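Local coordinates for amine oxidase domain-containing protein (Pyrococcus furiosus, PDB 3NRN) that is of unknown function but probably acts as an oxidoreductase of the flavin-containing amine oxidase family, and binds adenosine monophosphate, at residues A[113-118]-A[170-175]; A[131-136]-A[166-171]. One frame throughout, in Å; residues are numbered along the deposited sequence.

Overall arrangement
Both contacts use helix 165-178, contact 2 buried and contact 1 only partly so; their centres lie about 10 Å apart and about 20 and 21 Å from the centre of the chain. Helices 115-119 and 130-137, consecutive in the chain, each lean on it: the first against 170-175 in contact 1, the second against 166-171 in contact 2. The two groups join directly, with Leu114 CD1 3.5 Å from Trp133 CZ2 and Ile118 CG2 3.6 Å from the Ala169 O carbonyl oxygen. All this is helical packing away from the AMP pocket, which includes the Gly7 and Gly9 turn, Glu30, Arg38 and Val212.

Contact 1 (A[113-118]-A[170-175]); sequences KLLAEI and KEIRAA
Ile118 lies against Ile172 and Arg173, where the short helix 115-119 meets the long helix 165-178 in a helical part of this amine oxidase-type fold; no strand occurs in the chain between the two segments. The backbones come near each other at Ile118 and Arg173, whose CA atoms are 5.9 Å apart.

Starting at the root of Ile118, CB points toward helix 165-178 and the side chain forks there. The CG2 branch, set anti to the backbone N, runs to the start of Arg173 and packs 3.7 Å from both its CA and its CB. The other branch passes through CG1 and, extended at chi2 (180°), carries CD1 to Ile172. That methyl sits only 3.3 Å from Ile172 CG2, tighter than usual van der Waals contact, and also meets Ile172 CB at 3.7 Å and Ile172 CD1 at 3.8 Å, so it presses on the branch point and on both methyls of its partner. The two isoleucine side chains cross at about a right angle. If an alanine stood at Ile118, both branches would be gone, and a gap would probably open beside the CG2 methyl of Ile172 and the first carbons of Arg173.

Arg173 contributes the root of its side chain to this packing and also touches Leu123 in a nearby loop. Next to Leu115 in the chain, the side chain of Leu114 packs against Trp133 and Lys137 of helix 130-137, tying this part of the chain to a second neighbour. Leu115, more open to solvent, adds a looser touch at the margin: its CD2 methyl comes to 3.9 Å from Ile172 CG2, the same methyl that Ile118 presses.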
loop_
_atom_site.group_PDB
_atom_site.type_symbol
_atom_site.label_atom_id
_atom_site.label_comp_id
_atom_site.label_asym_id
_atom_site.label_seq_id
_atom_site.Cartn_x
_atom_site.Cartn_y
_atom_site.Cartn_z
ATOM N N LYS A 113 23.919 -15.796 -0.577
ATOM C CA LYS A 113 24.230 -14.887 -1.674
ATOM C C LYS A 113 24.455 -13.474 -1.138
ATOM O O LYS A 113 25.214 -13.278 -0.185
ATOM C CB LYS A 113 23.092 -14.893 -2.695
ATOM N N LEU A 114 23.802 -12.492 -1.757
ATOM C CA LEU A 114 23.937 -11.109 -1.310
ATOM C C LEU A 114 22.850 -10.836 -0.282
ATOM O O LEU A 114 22.805 -9.766 0.319
ATOM C CB LEU A 114 23.806 -10.130 -2.483
ATOM C CG LEU A 114 22.413 -9.766 -3.005
ATOM C CD1 LEU A 114 22.535 -8.695 -4.072
ATOM C CD2 LEU A 114 21.730 -11.002 -3.560
ATOM N N LEU A 115 21.972 -11.815 -0.094
ATOM C CA LEU A 115 20.896 -11.699 0.878
ATOM C C LEU A 115 21.541 -11.633 2.255
ATOM O O LEU A 115 21.027 -10.993 3.171
ATOM C CB LEU A 115 19.970 -12.912 0.793
ATOM C CG LEU A 115 19.245 -13.117 -0.537
ATOM C CD1 LEU A 115 18.468 -14.429 -0.504
ATOM C CD2 LEU A 115 18.309 -11.945 -0.795
ATOM N N ALA A 116 22.680 -12.306 2.385
ATOM C CA ALA A 116 23.419 -12.325 3.638
ATOM C C ALA A 116 23.969 -10.930 3.907
ATOM O O ALA A 116 24.001 -10.472 5.049
ATOM C CB ALA A 116 24.561 -13.338 3.557
ATOM N N GLU A 117 24.400 -10.257 2.846
ATOM C CA GLU A 117 24.949 -8.909 2.949
ATOM C C GLU A 117 23.871 -7.893 3.305
ATOM O O GLU A 117 24.100 -6.986 4.108
ATOM C CB GLU A 117 25.612 -8.518 1.633
ATOM C CG GLU A 117 26.939 -9.205 1.387
ATOM C CD GLU A 117 27.142 -9.565 -0.068
ATOM O OE1 GLU A 117 26.602 -10.609 -0.501
ATOM O OE2 GLU A 117 27.831 -8.800 -0.777
ATOM N N ILE A 118 22.701 -8.040 2.691
ATOM C CA ILE A 118 21.587 -7.143 2.965
ATOM C C ILE A 118 21.146 -7.387 4.401
ATOM O O ILE A 118 20.605 -6.497 5.059
ATOM C CB ILE A 118 20.401 -7.409 2.015
ATOM C CG1 ILE A 118 20.826 -7.128 0.571
ATOM C CG2 ILE A 118 19.215 -6.525 2.400
ATOM C CD1 ILE A 118 19.735 -7.364 -0.441
ATOM N N LYS A 170 16.656 -2.192 -0.164
ATOM C CA LYS A 170 15.907 -1.845 1.040
ATOM C C LYS A 170 14.604 -2.631 1.149
ATOM O O LYS A 170 14.187 -3.009 2.247
ATOM C CB LYS A 170 15.651 -0.337 1.080
ATOM C CG LYS A 170 16.920 0.459 1.373
ATOM C CD LYS A 170 16.666 1.945 1.325
ATOM C CE LYS A 170 17.881 2.724 1.787
ATOM N NZ LYS A 170 17.637 4.197 1.743
ATOM N N GLU A 171 13.962 -2.886 0.016
ATOM C CA GLU A 171 12.731 -3.668 0.023
ATOM C C GLU A 171 13.090 -5.125 0.327
ATOM O O GLU A 171 12.309 -5.864 0.933
ATOM C CB GLU A 171 12.019 -3.538 -1.327
ATOM C CG GLU A 171 11.321 -2.192 -1.484
ATOM C CD GLU A 171 10.748 -1.967 -2.865
ATOM O OE1 GLU A 171 10.306 -2.943 -3.504
ATOM O OE2 GLU A 171 10.722 -0.800 -3.306
ATOM N N ILE A 172 14.287 -5.535 -0.086
ATOM C CA ILE A 172 14.743 -6.887 0.189
ATOM C C ILE A 172 15.010 -6.975 1.692
ATOM O O ILE A 172 14.690 -7.967 2.326
ATOM C CB ILE A 172 16.037 -7.233 -0.594
ATOM C CG1 ILE A 172 15.710 -7.408 -2.083
ATOM C CG2 ILE A 172 16.650 -8.515 -0.034
ATOM C CD1 ILE A 172 16.929 -7.572 -2.980
ATOM N N ARG A 173 15.595 -5.928 2.263
ATOM C CA ARG A 173 15.853 -5.926 3.696
ATOM C C ARG A 173 14.522 -6.045 4.455
ATOM O O ARG A 173 14.389 -6.842 5.385
ATOM C CB ARG A 173 16.584 -4.642 4.107
ATOM C CG ARG A 173 16.878 -4.582 5.603
ATOM C CD ARG A 173 17.944 -3.558 5.935
ATOM N NE ARG A 173 17.520 -2.196 5.632
ATOM C CZ ARG A 173 18.321 -1.138 5.698
ATOM N NH1 ARG A 173 19.589 -1.290 6.057
ATOM N NH2 ARG A 173 17.857 0.069 5.395
ATOM N N ALA A 174 13.533 -5.256 4.045
ATOM C CA ALA A 174 12.222 -5.299 4.686
ATOM C C ALA A 174 11.652 -6.718 4.653
ATOM O O ALA A 174 11.039 -7.173 5.623
ATOM C CB ALA A 174 11.254 -4.315 3.991
ATOM N N ALA A 175 11.848 -7.421 3.542
ATOM C CA ALA A 175 11.331 -8.784 3.423
ATOM C C ALA A 175 12.076 -9.740 4.356
ATOM O O ALA A 175 11.483 -10.667 4.918
ATOM C CB ALA A 175 11.439 -9.266 1.979
#

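Contact 2 (A[131-136]-A[166-171]); sequences DEWIKE and LELAKE
Trp133 and Leu168 turn toward each other from two helical segments, 131-136 and 166-171, whose axes approach to 10.4 Å with 73° between their N-to-C directions. Even the nearest CA atoms, those of Trp133 and Leu166, are 9.5 Å apart, so the two segments meet through side chains.

Leu168 reaches across with its CD2 methyl. Its CG stands anti to the backbone N (chi1 176°), which sends the branched end out from helix 165-178 into the angle between Trp133 and Ile134. There CD2 approaches the indole at its edge, near the plane of the ring, and lies 3.8 Å from NE1. A methyl cannot accept a hydrogen bond from NE1, which is buried by this contact and has no hydrogen-bonding partner in the model, so across this contact the indole is held by van der Waals packing. The Trp133 chi1 of 113° departs from the staggered values, a sign of some strain. The benzene side of the indole reaches farther along helix 165-178, where CZ2 is 4.3 Å from the Ala169 CB methyl; this small side chain lets the large ring come close to the helix.

Ile134, the next residue in the chain after Trp133, meets the same leucine methyl, its CG1 and CD1 each 4.0 Å from Leu168 CD2, the two side chains crossing at about a right angle. Beyond it, Leu144, Leu145 and Leu148 of helix 142-156 also touch Ile134, while Pro124 packs on Trp133. One residue before Leu168, Glu167 OE2 accepts a hydrogen bond from the backbone N of Gly385. The whole is a steeply crossed helix pair with an apolar interface, in the helical part of the amine oxidase-type fold, distinct from its nucleotide-binding parallel sheet.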
loop_
_atom_site.group_PDB
_atom_site.type_symbol
_atom_site.label_atom_id
_atom_site.label_comp_id
_atom_site.label_asym_id
_atom_site.label_seq_id
_atom_site.Cartn_x
_atom_site.Cartn_y
_atom_site.Cartn_z
ATOM N N ASP A 131 17.830 -3.834 -12.118
ATOM C CA ASP A 131 18.054 -4.956 -13.028
ATOM C C ASP A 131 19.531 -5.070 -13.389
ATOM O O ASP A 131 20.046 -6.161 -13.626
ATOM C CB ASP A 131 17.218 -4.786 -14.302
ATOM C CG ASP A 131 17.677 -3.616 -15.156
ATOM O OD1 ASP A 131 17.820 -2.500 -14.620
ATOM O OD2 ASP A 131 17.893 -3.814 -16.370
ATOM N N GLU A 132 20.210 -3.932 -13.414
ATOM C CA GLU A 132 21.623 -3.893 -13.749
ATOM C C GLU A 132 22.453 -4.485 -12.620
ATOM O O GLU A 132 23.360 -5.285 -12.858
ATOM C CB GLU A 132 22.050 -2.450 -13.998
ATOM C CG GLU A 132 23.306 -2.308 -14.828
ATOM C CD GLU A 132 23.515 -0.886 -15.307
ATOM O OE1 GLU A 132 24.049 -0.063 -14.533
ATOM O OE2 GLU A 132 23.127 -0.593 -16.459
ATOM N N TRP A 133 22.129 -4.098 -11.389
ATOM C CA TRP A 133 22.867 -4.584 -10.235
ATOM C C TRP A 133 22.629 -6.070 -9.975
ATOM O O TRP A 133 23.521 -6.766 -9.491
ATOM C CB TRP A 133 22.552 -3.709 -9.006
ATOM C CG TRP A 133 21.791 -4.338 -7.880
ATOM C CD1 TRP A 133 20.496 -4.771 -7.896
ATOM C CD2 TRP A 133 22.265 -4.541 -6.545
ATOM N NE1 TRP A 133 20.131 -5.225 -6.649
ATOM C CE2 TRP A 133 21.198 -5.096 -5.802
ATOM C CE3 TRP A 133 23.485 -4.303 -5.902
ATOM C CZ2 TRP A 133 21.317 -5.423 -4.449
ATOM C CZ3 TRP A 133 23.604 -4.627 -4.558
ATOM C CH2 TRP A 133 22.524 -5.178 -3.845
ATOM N N ILE A 134 21.443 -6.568 -10.317
ATOM C CA ILE A 134 21.154 -7.986 -10.129
ATOM C C ILE A 134 22.000 -8.801 -11.119
ATOM O O ILE A 134 22.577 -9.823 -10.758
ATOM C CB ILE A 134 19.643 -8.292 -10.347
ATOM C CG1 ILE A 134 18.817 -7.685 -9.206
ATOM C CG2 ILE A 134 19.408 -9.805 -10.419
ATOM C CD1 ILE A 134 19.173 -8.215 -7.824
ATOM N N LYS A 135 22.079 -8.343 -12.365
ATOM C CA LYS A 135 22.868 -9.047 -13.372
ATOM C C LYS A 135 24.337 -9.145 -12.952
ATOM O O LYS A 135 24.973 -10.184 -13.122
ATOM C CB LYS A 135 22.772 -8.331 -14.722
ATOM C CG LYS A 135 21.389 -8.347 -15.346
ATOM C CD LYS A 135 21.372 -7.530 -16.626
ATOM C CE LYS A 135 19.991 -7.512 -17.253
ATOM N NZ LYS A 135 19.940 -6.587 -18.422
ATOM N N GLU A 136 24.868 -8.064 -12.391
ATOM C CA GLU A 136 26.260 -8.032 -11.963
ATOM C C GLU A 136 26.517 -8.867 -10.709
ATOM O O GLU A 136 27.363 -9.759 -10.711
ATOM C CB GLU A 136 26.688 -6.587 -11.713
ATOM C CG GLU A 136 26.425 -5.660 -12.891
ATOM C CD GLU A 136 26.742 -4.207 -12.584
ATOM O OE1 GLU A 136 26.307 -3.715 -11.519
ATOM O OE2 GLU A 136 27.414 -3.553 -13.411
ATOM N N LEU A 166 19.530 0.444 -4.684
ATOM C CA LEU A 166 19.333 0.758 -3.279
ATOM C C LEU A 166 17.890 0.535 -2.841
ATOM O O LEU A 166 17.643 -0.040 -1.785
ATOM C CB LEU A 166 19.737 2.212 -3.011
ATOM C CG LEU A 166 19.698 2.671 -1.552
ATOM C CD1 LEU A 166 20.561 1.757 -0.691
ATOM C CD2 LEU A 166 20.184 4.099 -1.466
ATOM N N GLU A 167 16.938 0.990 -3.651
ATOM C CA GLU A 167 15.532 0.817 -3.313
ATOM C C GLU A 167 15.179 -0.659 -3.239
ATOM O O GLU A 167 14.525 -1.093 -2.292
ATOM C CB GLU A 167 14.638 1.520 -4.336
ATOM C CG GLU A 167 13.141 1.384 -4.075
ATOM C CD GLU A 167 12.743 1.744 -2.653
ATOM O OE1 GLU A 167 13.338 2.676 -2.080
ATOM O OE2 GLU A 167 11.818 1.103 -2.110
ATOM N N LEU A 168 15.618 -1.434 -4.230
ATOM C CA LEU A 168 15.334 -2.867 -4.227
ATOM C C LEU A 168 15.989 -3.531 -3.026
ATOM O O LEU A 168 15.405 -4.412 -2.392
ATOM C CB LEU A 168 15.851 -3.543 -5.505
ATOM C CG LEU A 168 15.667 -5.066 -5.503
ATOM C CD1 LEU A 168 14.184 -5.385 -5.490
ATOM C CD2 LEU A 168 16.331 -5.691 -6.720
ATOM N N ALA A 169 17.215 -3.112 -2.728
ATOM C CA ALA A 169 17.951 -3.665 -1.599
ATOM C C ALA A 169 17.182 -3.402 -0.308
ATOM O O ALA A 169 17.069 -4.279 0.544
ATOM C CB ALA A 169 19.344 -3.040 -1.519
ATOM N N LYS A 170 16.656 -2.192 -0.164
ATOM C CA LYS A 170 15.907 -1.845 1.040
ATOM C C LYS A 170 14.604 -2.631 1.149
ATOM O O LYS A 170 14.187 -3.009 2.247
ATOM C CB LYS A 170 15.651 -0.337 1.080
ATOM C CG LYS A 170 16.920 0.459 1.373
ATOM C CD LYS A 170 16.666 1.945 1.325
ATOM C CE LYS A 170 17.881 2.724 1.787
ATOM N NZ LYS A 170 17.637 4.197 1.743
ATOM N N GLU A 171 13.962 -2.886 0.016
ATOM C CA GLU A 171 12.731 -3.668 0.023
ATOM C C GLU A 171 13.090 -5.125 0.327
ATOM O O GLU A 171 12.309 -5.864 0.933
ATOM C CB GLU A 171 12.019 -3.538 -1.327
ATOM C CG GLU A 171 11.321 -2.192 -1.484
ATOM C CD GLU A 171 10.748 -1.967 -2.865
ATOM O OE1 GLU A 171 10.306 -2.943 -3.504
ATOM O OE2 GLU A 171 10.722 -0.800 -3.306
#